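Local coordinates for peptide ABC transporter, peptide-binding protein (Enterococcus faecalis, PDB 3O6P) that probably binds peptides outside the cell for uptake by an ABC transporter, this chain being a piece from the C-terminal half of the whole solute-binding protein, at residues 54-59 with 65-70; 155-160 with 165-170; 161-166 with 203-208. One frame throughout, in Å; residues are numbered along the deposited sequence. Where two conformers were deposited one is given.

Contact 1. Residues 54-59 with 65-70; sequences VPADMA and GKDFAK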
# COMPACT_ATOMS: atom_id res chain seq x y z
N VAL A 54 2.70 -8.38 -0.73
CA VAL A 54 2.38 -9.77 -1.12
C VAL A 54 1.89 -10.50 0.14
O VAL A 54 2.55 -10.42 1.19
CB VAL A 54 3.65 -10.46 -1.67
CG1 VAL A 54 3.42 -11.97 -1.88
CG2 VAL A 54 4.08 -9.81 -2.99
N PRO A 55 0.73 -11.19 0.07
CA PRO A 55 0.25 -11.93 1.26
C PRO A 55 1.22 -12.96 1.78
O PRO A 55 1.97 -13.56 1.00
CB PRO A 55 -1.01 -12.64 0.74
CG PRO A 55 -1.48 -11.76 -0.33
CD PRO A 55 -0.26 -11.24 -1.02
N ALA A 56 1.20 -13.16 3.09
CA ALA A 56 1.92 -14.24 3.77
C ALA A 56 1.23 -15.58 3.55
O ALA A 56 0.04 -15.63 3.30
CB ALA A 56 2.00 -13.94 5.27
N ASP A 57 2.00 -16.66 3.69
CA ASP A 57 1.50 -18.03 3.55
C ASP A 57 0.91 -18.29 2.18
O ASP A 57 -0.03 -19.07 2.06
CB ASP A 57 0.46 -18.38 4.62
CG ASP A 57 0.98 -18.20 6.03
OD1 ASP A 57 2.16 -18.52 6.28
OD2 ASP A 57 0.19 -17.75 6.89
N MSE A 58 1.46 -17.65 1.15
CA MSE A 58 0.94 -17.84 -0.20
C MSE A 58 1.94 -18.44 -1.17
O MSE A 58 1.61 -19.40 -1.88
CB MSE A 58 0.41 -16.52 -0.76
CG MSE A 58 -0.22 -16.69 -2.12
SE MSE A 58 -0.61 -15.00 -2.97
CE MSE A 58 1.20 -14.43 -3.43
N ALA A 59 3.15 -17.89 -1.21
CA ALA A 59 4.19 -18.35 -2.14
C ALA A 59 5.45 -18.84 -1.43
O ALA A 59 5.94 -18.20 -0.48
CB ALA A 59 4.54 -17.25 -3.14
N GLY A 65 11.67 -24.39 1.35
CA GLY A 65 10.26 -24.26 1.75
C GLY A 65 9.90 -22.90 2.35
O GLY A 65 8.97 -22.81 3.18
N LYS A 66 10.59 -21.85 1.94
CA LYS A 66 10.48 -20.57 2.64
C LYS A 66 9.41 -19.67 2.08
O LYS A 66 9.26 -19.53 0.86
CB LYS A 66 11.81 -19.85 2.70
CG LYS A 66 12.90 -20.64 3.42
CD LYS A 66 14.27 -19.97 3.29
CE LYS A 66 14.80 -19.98 1.84
NZ LYS A 66 14.97 -21.37 1.31
N ASP A 67 8.65 -19.06 2.98
CA ASP A 67 7.57 -18.19 2.57
C ASP A 67 8.09 -16.87 2.01
O ASP A 67 9.02 -16.30 2.57
CB ASP A 67 6.66 -17.91 3.76
CG ASP A 67 5.46 -17.08 3.39
OD1 ASP A 67 4.71 -17.48 2.46
OD2 ASP A 67 5.26 -16.04 4.01
N PHE A 68 7.50 -16.40 0.92
CA PHE A 68 7.87 -15.10 0.34
C PHE A 68 7.85 -13.99 1.38
O PHE A 68 8.78 -13.19 1.46
CB PHE A 68 6.93 -14.71 -0.80
CG PHE A 68 7.36 -13.46 -1.53
CD1 PHE A 68 8.26 -13.51 -2.60
CD2 PHE A 68 6.85 -12.22 -1.14
CE1 PHE A 68 8.66 -12.34 -3.26
CE2 PHE A 68 7.24 -11.05 -1.79
CZ PHE A 68 8.14 -11.11 -2.86
N ALA A 69 6.75 -13.88 2.13
CA ALA A 69 6.62 -12.78 3.10
C ALA A 69 7.67 -12.86 4.20
O ALA A 69 8.22 -11.83 4.62
CB ALA A 69 5.20 -12.72 3.69
N LYS A 70 7.97 -14.07 4.67
CA LYS A 70 9.00 -14.24 5.70
C LYS A 70 10.38 -13.83 5.18
O LYS A 70 11.15 -13.16 5.88
CB LYS A 70 9.02 -15.67 6.24
CG LYS A 70 7.80 -16.07 7.01
CD LYS A 70 7.85 -17.57 7.32
CE LYS A 70 6.80 -18.00 8.32
NZ LYS A 70 7.22 -19.26 9.04
O HOH W 1 3.82 -15.57 0.68
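The carboxylate of Asp67 reaches the backbone N-H of Asp57, and the Phe68 ring lies against Val54. Asp67 takes that N-H on both oxygens. Both bonds are weak: the one to OD2 is long but nearly straight (Asp57 N to Asp67 OD2 3.3 Å, 170°), while the one to OD1 is strongly bent. One backbone bond is firm, from Phe68 N to Ala59 O at 2.8 Å. Val54 lies crosswise to the Phe68 side chain, and its CG1 comes within 3.5 Å of Phe68 CD2, obliquely to the ring. Ala56 CB and Ala69 CB meet at 3.8 Å.

Asp67 is also the N-cap of helix 68-72. With CG anti to the backbone N (chi1 -176°), its OD2 reaches the N-H groups of Ala69 and Lys70, both through weak bonds. The helix start would probably favour the negative charge of Asp67. Asp57 OD1, a like charge 4.6 Å from Asp67 OD2, would probably work the other way.

A water donates to Asp67 OD1 (2.8 Å) and to Pro55 O, and accepts from Ala59 N, so it ties the carboxylate to the loop at two further points. Beyond this shell, Gln227 OE1 accepts from Ala56 N and Glu213 OE1 from Val54 N. The Phe68 ring packs edge-to-face with Trp206 of helix 202-218.

Contact 2. Residues 155-160 with 165-170; sequences GGWSAD and SSFLDL
The indole of Trp157 has Leu170 over one face and Ser166 OG and Phe167 CE1 at its edge. The contact lies where strand 152-158 of the mixed sheet runs out into a loop and returns as the short helix 165-168. The strand is central in the sheet, and strand 5-11 runs antiparallel beside it. Trp157 packs the end of the strand against the helix that follows it.

Leu170 spreads both methyls on that indole face. Leu170 CD1 makes a CH-pi contact with the five-membered ring of Trp157, 3.8 Å from its centroid, and Leu170 CD2 lies over the indole further toward the six-membered ring. The indole edge in turn points at the face of Phe167. This is a T-shaped stack, with the five-membered ring and the Phe167 ring 5.0 Å apart between centroids and their planes at 83°. Trp157 CD1 sits over the Phe167 face, toward the rim.

Trp157 has CG anti to its own N (chi1 -171°), which carries the indole over to the helix. Phe167 reaches back to the strand, where Phe167 CE1 comes within 3.3 Å of Trp157 O. Phe167 CE2 touches Ala159 CB at 3.5 Å. Outside the two segments, Trp157 also packs edge-to-face with Tyr177, and its carbonyl oxygen accepts from Ser5 OG.

Ser166 OG is hydrogen-bonded to a water at 2.8 Å, and that water donates to Asp160 OD1. The indole N-H meets the same hydroxyl almost in the ring plane: Trp157 NE1 to Ser166 OG is 3.0 Å, with an angle of 163° at the hydrogen.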
# COMPACT_ATOMS: atom_id res chain seq x y z
N GLY A 155 -8.56 0.02 -1.74
CA GLY A 155 -9.03 -1.07 -2.58
C GLY A 155 -8.22 -2.29 -2.22
O GLY A 155 -7.68 -2.39 -1.14
N GLY A 156 -8.16 -3.25 -3.11
CA GLY A 156 -7.32 -4.38 -2.83
C GLY A 156 -7.19 -5.28 -4.01
O GLY A 156 -7.67 -4.99 -5.11
N TRP A 157 -6.50 -6.38 -3.79
CA TRP A 157 -6.23 -7.34 -4.87
C TRP A 157 -6.24 -8.73 -4.29
O TRP A 157 -5.74 -8.95 -3.18
CB TRP A 157 -4.86 -7.05 -5.51
CG TRP A 157 -4.62 -7.85 -6.74
CD1 TRP A 157 -3.86 -8.98 -6.86
CD2 TRP A 157 -5.18 -7.60 -8.02
NE1 TRP A 157 -3.91 -9.45 -8.16
CE2 TRP A 157 -4.72 -8.62 -8.89
CE3 TRP A 157 -6.04 -6.62 -8.53
CZ2 TRP A 157 -5.06 -8.68 -10.24
CZ3 TRP A 157 -6.38 -6.67 -9.88
CH2 TRP A 157 -5.90 -7.70 -10.72
N SER A 158 -6.83 -9.65 -5.05
CA SER A 158 -6.90 -11.07 -4.69
C SER A 158 -6.23 -11.84 -5.79
O SER A 158 -6.44 -11.56 -6.97
CB SER A 158 -8.36 -11.56 -4.61
OG SER A 158 -9.01 -11.07 -3.43
N ALA A 159 -5.47 -12.84 -5.36
CA ALA A 159 -4.63 -13.64 -6.24
C ALA A 159 -5.35 -14.81 -6.91
O ALA A 159 -5.75 -15.78 -6.25
CB ALA A 159 -3.43 -14.15 -5.44
N ASP A 160 -5.52 -14.75 -8.22
CA ASP A 160 -6.05 -15.91 -8.94
C ASP A 160 -5.13 -17.14 -8.79
O ASP A 160 -5.62 -18.23 -8.49
CB ASP A 160 -6.34 -15.57 -10.40
CG ASP A 160 -5.13 -14.97 -11.13
OD1 ASP A 160 -4.23 -14.35 -10.49
OD2 ASP A 160 -5.09 -15.11 -12.37
N SER A 165 4.14 -12.03 -8.16
CA SER A 165 4.09 -11.04 -9.22
C SER A 165 2.66 -10.55 -9.48
O SER A 165 2.49 -9.46 -10.00
CB SER A 165 4.67 -11.59 -10.52
OG SER A 165 3.86 -12.63 -11.02
N SER A 166 1.66 -11.37 -9.13
CA SER A 166 0.26 -10.96 -9.28
C SER A 166 0.03 -9.65 -8.55
O SER A 166 -0.70 -8.78 -9.03
CB SER A 166 -0.66 -12.04 -8.73
OG SER A 166 -2.02 -11.69 -8.90
N PHE A 167 0.65 -9.49 -7.39
CA PHE A 167 0.54 -8.26 -6.61
C PHE A 167 1.54 -7.20 -7.04
O PHE A 167 1.20 -6.02 -7.17
CB PHE A 167 0.74 -8.56 -5.13
CG PHE A 167 -0.39 -9.35 -4.54
CD1 PHE A 167 -1.42 -8.71 -3.84
CD2 PHE A 167 -0.45 -10.75 -4.72
CE1 PHE A 167 -2.48 -9.43 -3.33
CE2 PHE A 167 -1.50 -11.48 -4.19
CZ PHE A 167 -2.54 -10.81 -3.50
N LEU A 168 2.79 -7.63 -7.25
CA LEU A 168 3.86 -6.69 -7.50
C LEU A 168 3.69 -5.99 -8.86
O LEU A 168 3.94 -4.79 -8.97
CB LEU A 168 5.22 -7.37 -7.40
CG LEU A 168 5.51 -7.99 -6.03
CD1 LEU A 168 6.67 -8.99 -6.15
CD2 LEU A 168 5.85 -6.89 -4.98
N ASP A 169 3.20 -6.72 -9.86
CA ASP A 169 3.03 -6.13 -11.20
C ASP A 169 2.11 -4.90 -11.20
O ASP A 169 2.25 -4.02 -12.05
CB ASP A 169 2.46 -7.16 -12.20
CG ASP A 169 3.48 -8.21 -12.62
OD1 ASP A 169 4.71 -8.04 -12.36
OD2 ASP A 169 3.04 -9.22 -13.24
N LEU A 170 1.18 -4.84 -10.25
CA LEU A 170 0.21 -3.77 -10.20
C LEU A 170 0.86 -2.42 -10.07
O LEU A 170 0.23 -1.43 -10.46
CB LEU A 170 -0.74 -3.96 -9.00
CG LEU A 170 -1.46 -5.32 -8.91
CD1 LEU A 170 -2.25 -5.37 -7.58
CD2 LEU A 170 -2.40 -5.57 -10.09
O HOH W 2 -3.00 -11.68 -11.53

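Contact 3. Residues 161-166 with 203-208; sequences YADPSS and EKRWDD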
# COMPACT_ATOMS: atom_id res chain seq x y z
N TYR A 161 -3.82 -16.95 -8.99
CA TYR A 161 -2.81 -17.96 -8.64
C TYR A 161 -1.77 -17.41 -7.68
O TYR A 161 -1.45 -16.21 -7.67
CB TYR A 161 -2.13 -18.55 -9.89
CG TYR A 161 -3.08 -19.38 -10.72
CD1 TYR A 161 -3.27 -20.74 -10.45
CD2 TYR A 161 -3.82 -18.80 -11.75
CE1 TYR A 161 -4.16 -21.51 -11.20
CE2 TYR A 161 -4.70 -19.55 -12.50
CZ TYR A 161 -4.88 -20.90 -12.23
OH TYR A 161 -5.76 -21.63 -12.99
N ALA A 162 -1.23 -18.31 -6.85
CA ALA A 162 -0.37 -17.92 -5.72
C ALA A 162 1.02 -17.41 -6.11
O ALA A 162 2.03 -17.85 -5.55
CB ALA A 162 -0.27 -19.09 -4.73
N ASP A 163 1.09 -16.49 -7.07
CA ASP A 163 2.38 -15.91 -7.42
C ASP A 163 2.55 -14.45 -6.96
O ASP A 163 1.68 -13.61 -7.19
CB ASP A 163 2.66 -16.02 -8.91
CG ASP A 163 4.12 -15.76 -9.22
OD1 ASP A 163 4.96 -16.69 -9.07
OD2 ASP A 163 4.41 -14.61 -9.59
N PRO A 164 3.71 -14.13 -6.35
CA PRO A 164 3.90 -12.78 -5.83
C PRO A 164 3.80 -11.70 -6.91
O PRO A 164 3.38 -10.60 -6.62
CB PRO A 164 5.32 -12.83 -5.22
CG PRO A 164 5.54 -14.28 -4.95
CD PRO A 164 4.89 -14.97 -6.10
N SER A 165 4.14 -12.03 -8.16
CA SER A 165 4.09 -11.04 -9.22
C SER A 165 2.66 -10.55 -9.48
O SER A 165 2.49 -9.46 -10.00
CB SER A 165 4.67 -11.59 -10.52
OG SER A 165 3.86 -12.63 -11.02
N SER A 166 1.66 -11.37 -9.13
CA SER A 166 0.26 -10.96 -9.28
C SER A 166 0.03 -9.65 -8.55
O SER A 166 -0.70 -8.78 -9.03
CB SER A 166 -0.66 -12.04 -8.73
OG SER A 166 -2.02 -11.69 -8.90
N GLU A 203 15.49 -18.89 -9.59
CA GLU A 203 16.11 -18.33 -8.39
C GLU A 203 16.37 -16.84 -8.55
O GLU A 203 16.17 -16.07 -7.60
CB GLU A 203 17.37 -19.09 -8.01
CG GLU A 203 17.12 -20.55 -7.66
CD GLU A 203 18.41 -21.31 -7.39
OE1 GLU A 203 19.49 -20.69 -7.52
OE2 GLU A 203 18.34 -22.51 -7.07
N LYS A 204 16.77 -16.42 -9.75
CA LYS A 204 16.92 -14.99 -10.01
C LYS A 204 15.54 -14.33 -9.99
O LYS A 204 15.39 -13.23 -9.47
CB LYS A 204 17.64 -14.71 -11.34
CG LYS A 204 17.90 -13.21 -11.49
CD LYS A 204 18.48 -12.78 -12.82
CE LYS A 204 18.47 -11.24 -12.89
NZ LYS A 204 17.17 -10.67 -13.35
N ARG A 205 14.54 -15.00 -10.56
CA ARG A 205 13.18 -14.42 -10.59
C ARG A 205 12.65 -14.21 -9.16
O ARG A 205 12.02 -13.19 -8.82
CB ARG A 205 12.23 -15.30 -11.42
CG ARG A 205 10.80 -14.78 -11.43
CD ARG A 205 9.91 -15.51 -12.43
NE ARG A 205 8.57 -14.91 -12.36
CZ ARG A 205 7.60 -15.35 -11.56
NH1 ARG A 205 7.79 -16.41 -10.78
NH2 ARG A 205 6.42 -14.73 -11.55
N TRP A 206 12.90 -15.19 -8.31
CA TRP A 206 12.49 -15.09 -6.90
C TRP A 206 13.18 -13.90 -6.23
O TRP A 206 12.54 -13.11 -5.51
CB TRP A 206 12.85 -16.39 -6.16
CG TRP A 206 12.41 -16.45 -4.71
CD1 TRP A 206 13.21 -16.29 -3.61
CD2 TRP A 206 11.08 -16.71 -4.22
NE1 TRP A 206 12.46 -16.43 -2.46
CE2 TRP A 206 11.16 -16.69 -2.80
CE3 TRP A 206 9.84 -16.96 -4.83
CZ2 TRP A 206 10.04 -16.92 -1.99
CZ3 TRP A 206 8.73 -17.20 -4.01
CH2 TRP A 206 8.84 -17.16 -2.61
N ASP A 207 14.48 -13.77 -6.45
CA ASP A 207 15.21 -12.68 -5.84
C ASP A 207 14.76 -11.32 -6.39
O ASP A 207 14.69 -10.33 -5.66
CB ASP A 207 16.73 -12.89 -5.98
CG ASP A 207 17.28 -13.93 -5.00
OD1 ASP A 207 16.55 -14.38 -4.09
OD2 ASP A 207 18.45 -14.32 -5.16
N ASP A 208 14.43 -11.26 -7.69
CA ASP A 208 13.87 -10.03 -8.28
C ASP A 208 12.53 -9.65 -7.62
O ASP A 208 12.28 -8.48 -7.28
CB ASP A 208 13.67 -10.21 -9.79
CG ASP A 208 14.97 -10.08 -10.56
OD1 ASP A 208 15.86 -9.31 -10.11
OD2 ASP A 208 15.09 -10.70 -11.63
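Asp163 OD2 accepts three hydrogen bonds at once, one of them from Arg205 of helix 202-218. The other two come from the backbone N and the hydroxyl of Ser165. The bond from Ser165 N closes an Asx turn and caps the turn leading into helix 165-168; the hydroxyl adds a second bond from the same residue. A single carboxylate thus both caps this turn and joins it by a salt bridge to helix 202-218.

Arg205 is extended from CG to NE and approaches Asp163 from the opposite direction. Its guanidinium presents an edge, with the two flat groups 25° apart. The main bond runs from Arg205 NH2 to Asp163 OD2 at 2.8 Å, reaching the oxygen from above the carboxylate plane. A second bond, from Arg205 NH1 to Asp163 OD1 at 3.3 Å, is weak, so the paired grip is uneven. The third nitrogen, Arg205 NE, donates to Ala194 O, which also holds the guanidinium toward helix 185-195. The positive group, together with the two donors of Ser165, would probably keep Asp163 ionised.

Beside the ion pair the packing is light. Pro164 CG comes to 4.4 Å from Trp206 CZ3, obliquely to the indole. The polar end of that indole is turned to another helix, where Trp206 NE1 donates to Glu71 OE1. At the capped turn, Ser165 N reaches Asp163 OD2 at 3.0 Å, from above the carboxylate plane.

Along the chain contact 1 closes before the other two open. Contact 2 starts on strand 152-158, and contacts 2 and 3 share Ser165 and Ser166 on helix 165-168. The centres of contacts 1 and 3 are about 10 Å apart, those of 2 and 3 about 12 Å, and those of 1 and 2 about 14 Å. Met58 of contact 1 packs on Phe167 and Ala159 of contact 2. Ala59 packs on Pro164 and Met58 on Ala162, both of contact 3. The segments up to residue 170 lie in the family 5 solute-binding range. As structural packing, the three contacts join loop 54-59 and helices 68-72, 165-168 and 202-218 to the end of central strand 152-158.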